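Local coordinates for putative lipoprotein YcdA (Bacillus subtilis subsp. subtilis str. 168, PDB 4R4G) that is of unknown function but is probably a membrane-anchored lipoprotein, with an immunoglobulin-like domain linked by a kinked helix to a second domain of mixed helices and strands, at residues T63-T74 and N97-G105; T8-I19 and K121-I129. One frame throughout, in Å; residues are numbered along the deposited sequence.

Overall arrangement
Both contacts lie in the Ig-like domain and bring together the same two antiparallel sheets, one of strands 9-11, 16-25, 39-48 and 93-102, the other of 69-71, 62-66, 107-112 and 125-130. Their centres are about 17 Å apart, and contact 1 is nested inside the loop that contact 2 closes. Both are partly buried, with Leu-64, Phe-100 and Val-102 buried in contact 1 and Val-17, Val-125 and Phe-127 in contact 2, where Ser-12 and Lys-10 are partly exposed. In contact 1 the chain leaving one sheet pairs by backbone with the edge of the other, so main-chain and amide hydrogen bonds flank a buried phenylalanine. Contact 2 has no backbone pairing: side chains fill the gap between the sheets.

Contact 1 (T63-T74 and N97-G105); sequences TLYQGDTKMSDT and NLFFVVDKG
The side-chain amide of Gln-66 makes two hydrogen bonds to Asp-103: Gln-66 OE1 accepts from the backbone N of Asp-103 at 2.7 Å, in the carbonyl plane, while Gln-66 NE2 gives a nearly straight bond (165°) to Asp-103 OD2 at 3.1 Å, on the anti lone pair. With CG anti to the backbone N (chi1 -178°) and the chain extended, the amide reaches from strand 62-66 across to Asp-103; its plane is turned 48° from the carboxylate, and the paired bonds restrain its rotation.

Backbone bonds form a second group: Val-101 N reaches Ser-72 O at 2.9 Å, and Thr-74 N reaches Phe-99 O at 2.9 Å. They bracket a single bridge between Asp-73 and Phe-100.

The apolar contact centres on Phe-100. Leu-64 CB sits over one face of the ring, 3.6 Å from its centroid, a CH-pi contact, and Leu-64 CD2 meets Val-102 CG1 at 3.6 Å. Beyond the bridge, Thr-74 CB rests on Val-101 CG2, while its OG1 is hydrogen-bonded to Asp-31. Here the chain after strand 69-71 also bridges to the edge strand 93-102; core side chains meeting between two sheets are characteristic of an Ig-like beta-sandwich.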
loop_
_atom_site.group_PDB
_atom_site.type_symbol
_atom_site.label_atom_id
_atom_site.label_comp_id
_atom_site.label_asym_id
_atom_site.label_seq_id
_atom_site.Cartn_x
_atom_site.Cartn_y
_atom_site.Cartn_z
ATOM N N THR A 63 -13.308 -24.095 11.617
ATOM C CA THR A 63 -13.645 -22.918 12.416
ATOM C C THR A 63 -12.382 -22.478 13.131
ATOM O O THR A 63 -11.536 -23.314 13.470
ATOM C CB THR A 63 -14.809 -23.181 13.392
ATOM O OG1 THR A 63 -14.435 -24.213 14.295
ATOM C CG2 THR A 63 -16.106 -23.570 12.687
ATOM N N LEU A 64 -12.238 -21.176 13.347
ATOM C CA LEU A 64 -11.096 -20.684 14.088
ATOM C C LEU A 64 -11.553 -19.952 15.309
ATOM O O LEU A 64 -12.498 -19.165 15.244
ATOM C CB LEU A 64 -10.213 -19.756 13.228
ATOM C CG LEU A 64 -8.824 -19.480 13.782
ATOM C CD1 LEU A 64 -7.814 -20.415 13.190
ATOM C CD2 LEU A 64 -8.421 -18.122 13.493
ATOM N N TYR A 65 -10.850 -20.169 16.411
ATOM C CA TYR A 65 -11.060 -19.469 17.660
ATOM C C TYR A 65 -9.841 -18.647 17.943
ATOM O O TYR A 65 -8.724 -19.105 17.714
ATOM C CB TYR A 65 -11.349 -20.435 18.818
ATOM C CG TYR A 65 -12.753 -21.009 18.779
ATOM C CD1 TYR A 65 -13.071 -22.080 17.945
ATOM C CD2 TYR A 65 -13.759 -20.495 19.587
ATOM C CE1 TYR A 65 -14.362 -22.606 17.903
ATOM C CE2 TYR A 65 -15.069 -20.970 19.505
ATOM C CZ TYR A 65 -15.363 -22.037 18.675
ATOM O OH TYR A 65 -16.641 -22.553 18.666
ATOM N N GLN A 66 -10.055 -17.410 18.396
ATOM C CA GLN A 66 -9.031 -16.502 18.883
ATOM C C GLN A 66 -9.318 -16.380 20.338
ATOM O O GLN A 66 -10.413 -15.935 20.709
ATOM C CB GLN A 66 -9.099 -15.175 18.159
ATOM C CG GLN A 66 -8.034 -14.220 18.577
ATOM C CD GLN A 66 -8.317 -12.908 17.957
ATOM O OE1 GLN A 66 -7.871 -12.621 16.849
ATOM N NE2 GLN A 66 -9.119 -12.117 18.642
ATOM N N GLY A 67 -8.414 -16.896 21.158
ATOM C CA GLY A 67 -8.657 -17.007 22.586
ATOM C C GLY A 67 -9.753 -18.039 22.723
ATOM O O GLY A 67 -9.628 -19.155 22.181
ATOM N N ASP A 68 -10.876 -17.626 23.349
ATOM C CA ASP A 68 -12.067 -18.470 23.504
ATOM C C ASP A 68 -13.190 -18.018 22.558
ATOM O O ASP A 68 -14.260 -18.588 22.592
ATOM C CB ASP A 68 -12.570 -18.463 24.962
ATOM C CG ASP A 68 -11.672 -19.161 25.965
ATOM O OD1 ASP A 68 -10.847 -19.999 25.542
ATOM O OD2 ASP A 68 -11.828 -18.907 27.178
ATOM N N THR A 69 -12.955 -17.009 21.726
ATOM C CA THR A 69 -13.948 -16.419 20.818
ATOM C C THR A 69 -13.834 -16.971 19.402
ATOM O O THR A 69 -12.751 -16.952 18.813
ATOM C CB THR A 69 -13.766 -14.871 20.783
ATOM O OG1 THR A 69 -13.770 -14.347 22.117
ATOM C CG2 THR A 69 -14.816 -14.158 19.930
ATOM N N LYS A 70 -14.972 -17.392 18.837
ATOM C CA LYS A 70 -15.052 -17.841 17.452
ATOM C C LYS A 70 -14.864 -16.642 16.552
ATOM O O LYS A 70 -15.454 -15.581 16.807
ATOM C CB LYS A 70 -16.399 -18.538 17.178
ATOM C CG LYS A 70 -16.431 -19.363 15.896
ATOM C CD LYS A 70 -17.740 -20.111 15.718
ATOM C CE LYS A 70 -17.935 -20.523 14.281
ATOM N NZ LYS A 70 -19.122 -21.403 14.103
HETATM N N MSE A 71 -13.989 -16.778 15.540
HETATM C CA MSE A 71 -13.727 -15.720 14.563
HETATM C C MSE A 71 -14.488 -15.986 13.252
HETATM O O MSE A 71 -14.813 -17.125 12.924
HETATM C CB MSE A 71 -12.225 -15.579 14.287
HETATM C CG MSE A 71 -11.416 -15.128 15.491
HETATM SE SE MSE A 71 -12.089 -13.539 16.464
HETATM C CE MSE A 71 -11.332 -12.166 15.464
ATOM N N SER A 72 -14.758 -14.926 12.497
ATOM C CA SER A 72 -15.446 -15.015 11.213
ATOM C C SER A 72 -14.553 -15.635 10.163
ATOM O O SER A 72 -13.347 -15.390 10.116
ATOM C CB SER A 72 -15.873 -13.627 10.731
ATOM O OG SER A 72 -16.660 -12.901 11.662
ATOM N N ASP A 73 -15.149 -16.396 9.284
ATOM C CA ASP A 73 -14.404 -16.888 8.154
ATOM C C ASP A 73 -14.506 -15.793 7.108
ATOM O O ASP A 73 -15.480 -15.024 7.102
ATOM C CB ASP A 73 -14.943 -18.244 7.667
ATOM C CG ASP A 73 -16.429 -18.253 7.421
ATOM O OD1 ASP A 73 -17.198 -18.099 8.410
ATOM O OD2 ASP A 73 -16.832 -18.413 6.240
ATOM N N THR A 74 -13.495 -15.645 6.279
ATOM C CA THR A 74 -13.630 -14.599 5.289
ATOM C C THR A 74 -13.203 -15.147 3.943
ATOM O O THR A 74 -12.875 -16.330 3.837
ATOM C CB THR A 74 -12.960 -13.313 5.725
ATOM O OG1 THR A 74 -13.380 -12.298 4.831
ATOM C CG2 THR A 74 -11.446 -13.406 5.791
ATOM N N ASN A 97 -6.494 -23.181 0.878
ATOM C CA ASN A 97 -6.355 -22.165 1.912
ATOM C C ASN A 97 -7.660 -21.852 2.618
ATOM O O ASN A 97 -8.734 -21.926 2.008
ATOM C CB ASN A 97 -5.815 -20.859 1.312
ATOM C CG ASN A 97 -4.426 -20.921 0.756
ATOM O OD1 ASN A 97 -3.442 -21.132 1.465
ATOM N ND2 ASN A 97 -4.308 -20.583 -0.506
ATOM N N LEU A 98 -7.537 -21.419 3.892
ATOM C CA LEU A 98 -8.629 -21.000 4.754
ATOM C C LEU A 98 -8.304 -19.614 5.244
ATOM O O LEU A 98 -7.137 -19.281 5.427
ATOM C CB LEU A 98 -8.864 -21.965 5.925
ATOM C CG LEU A 98 -8.895 -23.455 5.648
ATOM C CD1 LEU A 98 -8.680 -24.205 6.920
ATOM C CD2 LEU A 98 -10.204 -23.888 4.954
ATOM N N PHE A 99 -9.324 -18.782 5.406
ATOM C CA PHE A 99 -9.158 -17.384 5.765
ATOM C C PHE A 99 -10.072 -17.026 6.930
ATOM O O PHE A 99 -11.260 -17.372 6.922
ATOM C CB PHE A 99 -9.466 -16.506 4.540
ATOM C CG PHE A 99 -8.644 -16.811 3.309
ATOM C CD1 PHE A 99 -9.021 -17.822 2.436
ATOM C CD2 PHE A 99 -7.533 -16.038 2.985
ATOM C CE1 PHE A 99 -8.260 -18.109 1.304
ATOM C CE2 PHE A 99 -6.771 -16.325 1.854
ATOM C CZ PHE A 99 -7.129 -17.369 1.033
ATOM N N PHE A 100 -9.509 -16.345 7.939
ATOM C CA PHE A 100 -10.227 -15.987 9.147
ATOM C C PHE A 100 -9.852 -14.611 9.611
ATOM O O PHE A 100 -8.675 -14.272 9.622
ATOM C CB PHE A 100 -9.941 -16.999 10.267
ATOM C CG PHE A 100 -10.350 -18.417 9.955
ATOM C CD1 PHE A 100 -11.671 -18.824 10.096
ATOM C CD2 PHE A 100 -9.412 -19.352 9.529
ATOM C CE1 PHE A 100 -12.052 -20.131 9.793
ATOM C CE2 PHE A 100 -9.790 -20.664 9.244
ATOM C CZ PHE A 100 -11.110 -21.040 9.359
ATOM N N VAL A 101 -10.855 -13.837 10.029
ATOM C CA VAL A 101 -10.680 -12.481 10.538
ATOM C C VAL A 101 -10.116 -12.600 11.952
ATOM O O VAL A 101 -10.770 -13.181 12.819
ATOM C CB VAL A 101 -12.021 -11.693 10.498
ATOM C CG1 VAL A 101 -11.831 -10.260 10.953
ATOM C CG2 VAL A 101 -12.662 -11.751 9.118
ATOM N N VAL A 102 -8.905 -12.060 12.167
ATOM C CA VAL A 102 -8.151 -12.126 13.426
ATOM C C VAL A 102 -7.476 -10.795 13.799
ATOM O O VAL A 102 -7.118 -9.987 12.940
ATOM C CB VAL A 102 -7.049 -13.241 13.374
ATOM C CG1 VAL A 102 -7.656 -14.631 13.300
ATOM C CG2 VAL A 102 -6.040 -13.019 12.232
ATOM N N ASP A 103 -7.241 -10.636 15.098
ATOM C CA ASP A 103 -6.453 -9.586 15.724
ATOM C C ASP A 103 -5.029 -10.178 15.812
ATOM O O ASP A 103 -4.856 -11.261 16.366
ATOM C CB ASP A 103 -7.054 -9.210 17.093
ATOM C CG ASP A 103 -8.462 -8.637 17.009
ATOM O OD1 ASP A 103 -8.607 -7.496 16.537
ATOM O OD2 ASP A 103 -9.416 -9.313 17.468
ATOM N N LYS A 104 -4.049 -9.552 15.144
ATOM C CA LYS A 104 -2.642 -9.989 15.028
ATOM C C LYS A 104 -2.044 -10.400 16.374
ATOM O O LYS A 104 -2.269 -9.725 17.388
ATOM C CB LYS A 104 -1.794 -8.843 14.401
ATOM C CG LYS A 104 -0.309 -9.137 14.082
ATOM C CD LYS A 104 0.462 -7.810 13.860
ATOM C CE LYS A 104 1.966 -7.953 13.699
ATOM N NZ LYS A 104 2.652 -6.641 13.501
ATOM N N GLY A 105 -1.272 -11.489 16.338
ATOM C CA GLY A 105 -0.502 -12.009 17.459
ATOM C C GLY A 105 -1.281 -12.630 18.595
ATOM O O GLY A 105 -0.841 -12.542 19.742
#

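Contact 2 (T8-I19 and K121-I129); sequences TEKSSDIAQVKI and KPKSVTFKI
Ser-12 OG is gripped from both segments: it donates to Lys-123 O at 2.9 Å and accepts two weak bonds, from Ile-14 N at 3.4 Å and Ala-15 N at 3.3 Å. The hydroxyl lies between the backbone N and the carbonyl carbon (chi1 73°), a rotation that lets it face the amides of its own turn as well as the carbonyl of Lys-123, in the short, weakly bonded helix 120-123. It approaches that carbonyl from the side, at a C=O...donor angle of 123° and tilted 35° from its plane. Ile-14 CD1 packs against Lys-123 CB, while the amine of Lys-123 goes to Ser-116 and Gly-118.

Further along, side chains from strands 9-11 and 16-25 close over strand 125-130. Phe-127 makes the largest share of the contact. Ile-19 CD1 lies over one face of its ring, 3.8 Å from the centroid, a CH-pi contact. Around the rim, Val-17 O approaches CZ of Phe-127 near the ring plane, and Val-17 CG1 meets CE1 of the same ring at 3.7 Å. Lys-10 CB touches the ring too; its extended chain then runs past Phe-127 to a weak hydrogen bond from NZ to Thr-126 O (3.3 Å). On the Ser-12 side of the ring, Val-17 CG2 and Val-125 CG2 meet at 3.7 Å.

Strand 125-130 bonds through its backbone to 107-112, but 16-25 to 39-48. The hairpin of 9-11 and 16-25 thus belongs to the opposing sheet, and the two valines, the isoleucine and the phenylalanine, packed between the sheets, form the face-to-face core typical of an Ig-like beta-sandwich.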
loop_
_atom_site.group_PDB
_atom_site.type_symbol
_atom_site.label_atom_id
_atom_site.label_comp_id
_atom_site.label_asym_id
_atom_site.label_seq_id
_atom_site.Cartn_x
_atom_site.Cartn_y
_atom_site.Cartn_z
ATOM N N THR A 8 1.399 -29.857 13.842
ATOM C CA THR A 8 0.826 -29.452 12.543
ATOM C C THR A 8 0.151 -30.589 11.763
ATOM O O THR A 8 -0.408 -30.350 10.691
ATOM C CB THR A 8 1.903 -28.797 11.658
ATOM O OG1 THR A 8 2.951 -29.734 11.419
ATOM C CG2 THR A 8 2.468 -27.521 12.264
ATOM N N GLU A 9 0.200 -31.806 12.285
ATOM C CA GLU A 9 -0.450 -32.944 11.638
ATOM C C GLU A 9 -1.191 -33.722 12.682
ATOM O O GLU A 9 -0.599 -34.100 13.687
ATOM C CB GLU A 9 0.563 -33.836 10.892
ATOM C CG GLU A 9 -0.080 -34.981 10.120
ATOM C CD GLU A 9 0.887 -35.959 9.484
ATOM O OE1 GLU A 9 1.661 -35.536 8.594
ATOM O OE2 GLU A 9 0.835 -37.159 9.840
ATOM N N LYS A 10 -2.492 -33.901 12.489
ATOM C CA LYS A 10 -3.347 -34.650 13.401
ATOM C C LYS A 10 -4.325 -35.432 12.575
ATOM O O LYS A 10 -4.569 -35.094 11.415
ATOM C CB LYS A 10 -4.059 -33.744 14.424
ATOM C CG LYS A 10 -3.144 -33.217 15.526
ATOM C CD LYS A 10 -3.880 -32.524 16.654
ATOM C CE LYS A 10 -2.952 -31.671 17.489
ATOM N NZ LYS A 10 -3.408 -31.575 18.903
ATOM N N SER A 11 -4.860 -36.500 13.148
ATOM C CA SER A 11 -5.780 -37.359 12.427
ATOM C C SER A 11 -6.736 -38.100 13.330
ATOM O O SER A 11 -6.477 -38.325 14.512
ATOM C CB SER A 11 -5.010 -38.385 11.598
ATOM O OG SER A 11 -3.899 -38.892 12.318
ATOM N N SER A 12 -7.866 -38.447 12.740
ATOM C CA SER A 12 -8.887 -39.297 13.298
ATOM C C SER A 12 -8.890 -40.529 12.401
ATOM O O SER A 12 -8.133 -40.573 11.422
ATOM C CB SER A 12 -10.237 -38.589 13.355
ATOM O OG SER A 12 -10.815 -38.461 12.068
ATOM N N ASP A 13 -9.716 -41.519 12.715
ATOM C CA ASP A 13 -9.786 -42.740 11.921
ATOM C C ASP A 13 -10.396 -42.485 10.522
ATOM O O ASP A 13 -10.166 -43.294 9.612
ATOM C CB ASP A 13 -10.571 -43.848 12.681
ATOM C CG ASP A 13 -11.950 -43.479 13.237
ATOM O OD1 ASP A 13 -12.166 -42.275 13.580
ATOM O OD2 ASP A 13 -12.790 -44.398 13.396
ATOM N N ILE A 14 -11.131 -41.352 10.342
ATOM C CA ILE A 14 -11.804 -41.063 9.074
ATOM C C ILE A 14 -11.107 -39.978 8.224
ATOM O O ILE A 14 -11.287 -39.999 7.007
ATOM C CB ILE A 14 -13.317 -40.773 9.243
ATOM C CG1 ILE A 14 -13.610 -39.400 9.817
ATOM C CG2 ILE A 14 -14.047 -41.899 10.000
ATOM C CD1 ILE A 14 -14.949 -38.993 9.468
ATOM N N ALA A 15 -10.302 -39.072 8.818
ATOM C CA ALA A 15 -9.581 -38.054 8.038
ATOM C C ALA A 15 -8.258 -37.649 8.687
ATOM O O ALA A 15 -8.099 -37.789 9.899
ATOM C CB ALA A 15 -10.449 -36.824 7.832
ATOM N N GLN A 16 -7.306 -37.158 7.871
ATOM C CA GLN A 16 -6.011 -36.668 8.338
ATOM C C GLN A 16 -5.823 -35.235 7.857
ATOM O O GLN A 16 -5.898 -34.969 6.654
ATOM C CB GLN A 16 -4.839 -37.563 7.889
ATOM C CG GLN A 16 -3.475 -37.078 8.422
ATOM C CD GLN A 16 -2.273 -37.594 7.668
ATOM O OE1 GLN A 16 -1.436 -38.323 8.220
ATOM N NE2 GLN A 16 -2.131 -37.186 6.410
ATOM N N VAL A 17 -5.582 -34.309 8.797
ATOM C CA VAL A 17 -5.414 -32.906 8.448
ATOM C C VAL A 17 -3.982 -32.483 8.725
ATOM O O VAL A 17 -3.435 -32.779 9.785
ATOM C CB VAL A 17 -6.441 -32.007 9.184
ATOM C CG1 VAL A 17 -6.356 -30.557 8.721
ATOM C CG2 VAL A 17 -7.853 -32.537 9.000
ATOM N N LYS A 18 -3.387 -31.797 7.755
ATOM C CA LYS A 18 -2.039 -31.270 7.837
ATOM C C LYS A 18 -2.096 -29.791 7.578
ATOM O O LYS A 18 -2.702 -29.376 6.591
ATOM C CB LYS A 18 -1.102 -31.954 6.811
ATOM C CG LYS A 18 -1.251 -33.481 6.697
ATOM C CD LYS A 18 -0.157 -34.123 5.834
ATOM C CE LYS A 18 -0.714 -34.814 4.613
ATOM N NZ LYS A 18 0.003 -36.084 4.325
ATOM N N ILE A 19 -1.480 -28.988 8.447
ATOM C CA ILE A 19 -1.408 -27.554 8.241
ATOM C C ILE A 19 -0.084 -27.264 7.537
ATOM O O ILE A 19 0.982 -27.321 8.161
ATOM C CB ILE A 19 -1.567 -26.766 9.549
ATOM C CG1 ILE A 19 -2.897 -27.094 10.220
ATOM C CG2 ILE A 19 -1.406 -25.281 9.272
ATOM C CD1 ILE A 19 -3.124 -26.386 11.431
ATOM N N LYS A 121 -17.060 -34.816 18.097
ATOM C CA LYS A 121 -15.858 -34.853 18.933
ATOM C C LYS A 121 -14.892 -36.004 18.611
ATOM O O LYS A 121 -13.711 -35.704 18.452
ATOM C CB LYS A 121 -16.209 -34.859 20.414
ATOM C CG LYS A 121 -16.737 -33.525 20.890
ATOM C CD LYS A 121 -16.627 -33.433 22.408
ATOM C CE LYS A 121 -16.891 -32.066 22.959
ATOM N NZ LYS A 121 -15.874 -31.070 22.507
ATOM N N PRO A 122 -15.306 -37.287 18.464
ATOM C CA PRO A 122 -14.298 -38.335 18.184
ATOM C C PRO A 122 -13.636 -38.230 16.792
ATOM O O PRO A 122 -12.420 -38.433 16.672
ATOM C CB PRO A 122 -15.093 -39.645 18.342
ATOM C CG PRO A 122 -16.339 -39.271 19.102
ATOM C CD PRO A 122 -16.649 -37.891 18.649
ATOM N N LYS A 123 -14.418 -37.878 15.753
ATOM C CA LYS A 123 -13.944 -37.772 14.366
ATOM C C LYS A 123 -13.223 -36.435 14.078
ATOM O O LYS A 123 -12.570 -36.338 13.045
ATOM C CB LYS A 123 -15.120 -37.984 13.370
ATOM C CG LYS A 123 -16.237 -36.920 13.438
ATOM C CD LYS A 123 -17.466 -37.162 12.532
ATOM C CE LYS A 123 -18.269 -35.879 12.408
ATOM N NZ LYS A 123 -19.703 -36.095 12.096
ATOM N N SER A 124 -13.343 -35.419 14.970
ATOM C CA SER A 124 -12.765 -34.065 14.821
ATOM C C SER A 124 -11.288 -33.944 15.235
ATOM O O SER A 124 -10.803 -34.758 16.004
ATOM C CB SER A 124 -13.568 -33.063 15.639
ATOM O OG SER A 124 -14.859 -32.845 15.097
ATOM N N VAL A 125 -10.575 -32.928 14.706
ATOM C CA VAL A 125 -9.181 -32.626 15.071
ATOM C C VAL A 125 -9.068 -31.134 15.304
ATOM O O VAL A 125 -9.712 -30.343 14.611
ATOM C CB VAL A 125 -8.036 -33.136 14.148
ATOM C CG1 VAL A 125 -7.825 -34.636 14.280
ATOM C CG2 VAL A 125 -8.225 -32.710 12.698
ATOM N N THR A 126 -8.240 -30.766 16.281
ATOM C CA THR A 126 -8.043 -29.408 16.709
ATOM C C THR A 126 -6.526 -29.065 16.732
ATOM O O THR A 126 -5.732 -29.837 17.248
ATOM C CB THR A 126 -8.766 -29.194 18.064
ATOM O OG1 THR A 126 -8.493 -27.883 18.535
ATOM C CG2 THR A 126 -8.346 -30.183 19.151
ATOM N N PHE A 127 -6.140 -27.902 16.191
ATOM C CA PHE A 127 -4.745 -27.433 16.191
ATOM C C PHE A 127 -4.607 -26.087 16.883
ATOM O O PHE A 127 -5.458 -25.223 16.718
ATOM C CB PHE A 127 -4.187 -27.283 14.763
ATOM C CG PHE A 127 -4.324 -28.485 13.863
ATOM C CD1 PHE A 127 -5.497 -28.710 13.147
ATOM C CD2 PHE A 127 -3.256 -29.355 13.673
ATOM C CE1 PHE A 127 -5.618 -29.816 12.298
ATOM C CE2 PHE A 127 -3.381 -30.470 12.828
ATOM C CZ PHE A 127 -4.562 -30.693 12.145
ATOM N N LYS A 128 -3.509 -25.888 17.606
ATOM C CA LYS A 128 -3.202 -24.604 18.211
ATOM C C LYS A 128 -2.215 -23.898 17.304
ATOM O O LYS A 128 -1.312 -24.537 16.742
ATOM C CB LYS A 128 -2.663 -24.757 19.632
ATOM C CG LYS A 128 -3.675 -25.381 20.580
ATOM C CD LYS A 128 -3.173 -25.422 21.980
ATOM C CE LYS A 128 -4.165 -26.055 22.935
ATOM N NZ LYS A 128 -3.534 -26.257 24.273
ATOM N N ILE A 129 -2.453 -22.594 17.072
ATOM C CA ILE A 129 -1.619 -21.719 16.252
ATOM C C ILE A 129 -1.149 -20.551 17.127
ATOM O O ILE A 129 -1.991 -19.819 17.658
ATOM C CB ILE A 129 -2.401 -21.241 15.009
ATOM C CG1 ILE A 129 -2.714 -22.418 14.062
ATOM C CG2 ILE A 129 -1.674 -20.104 14.302
ATOM C CD1 ILE A 129 -3.777 -22.142 12.983
#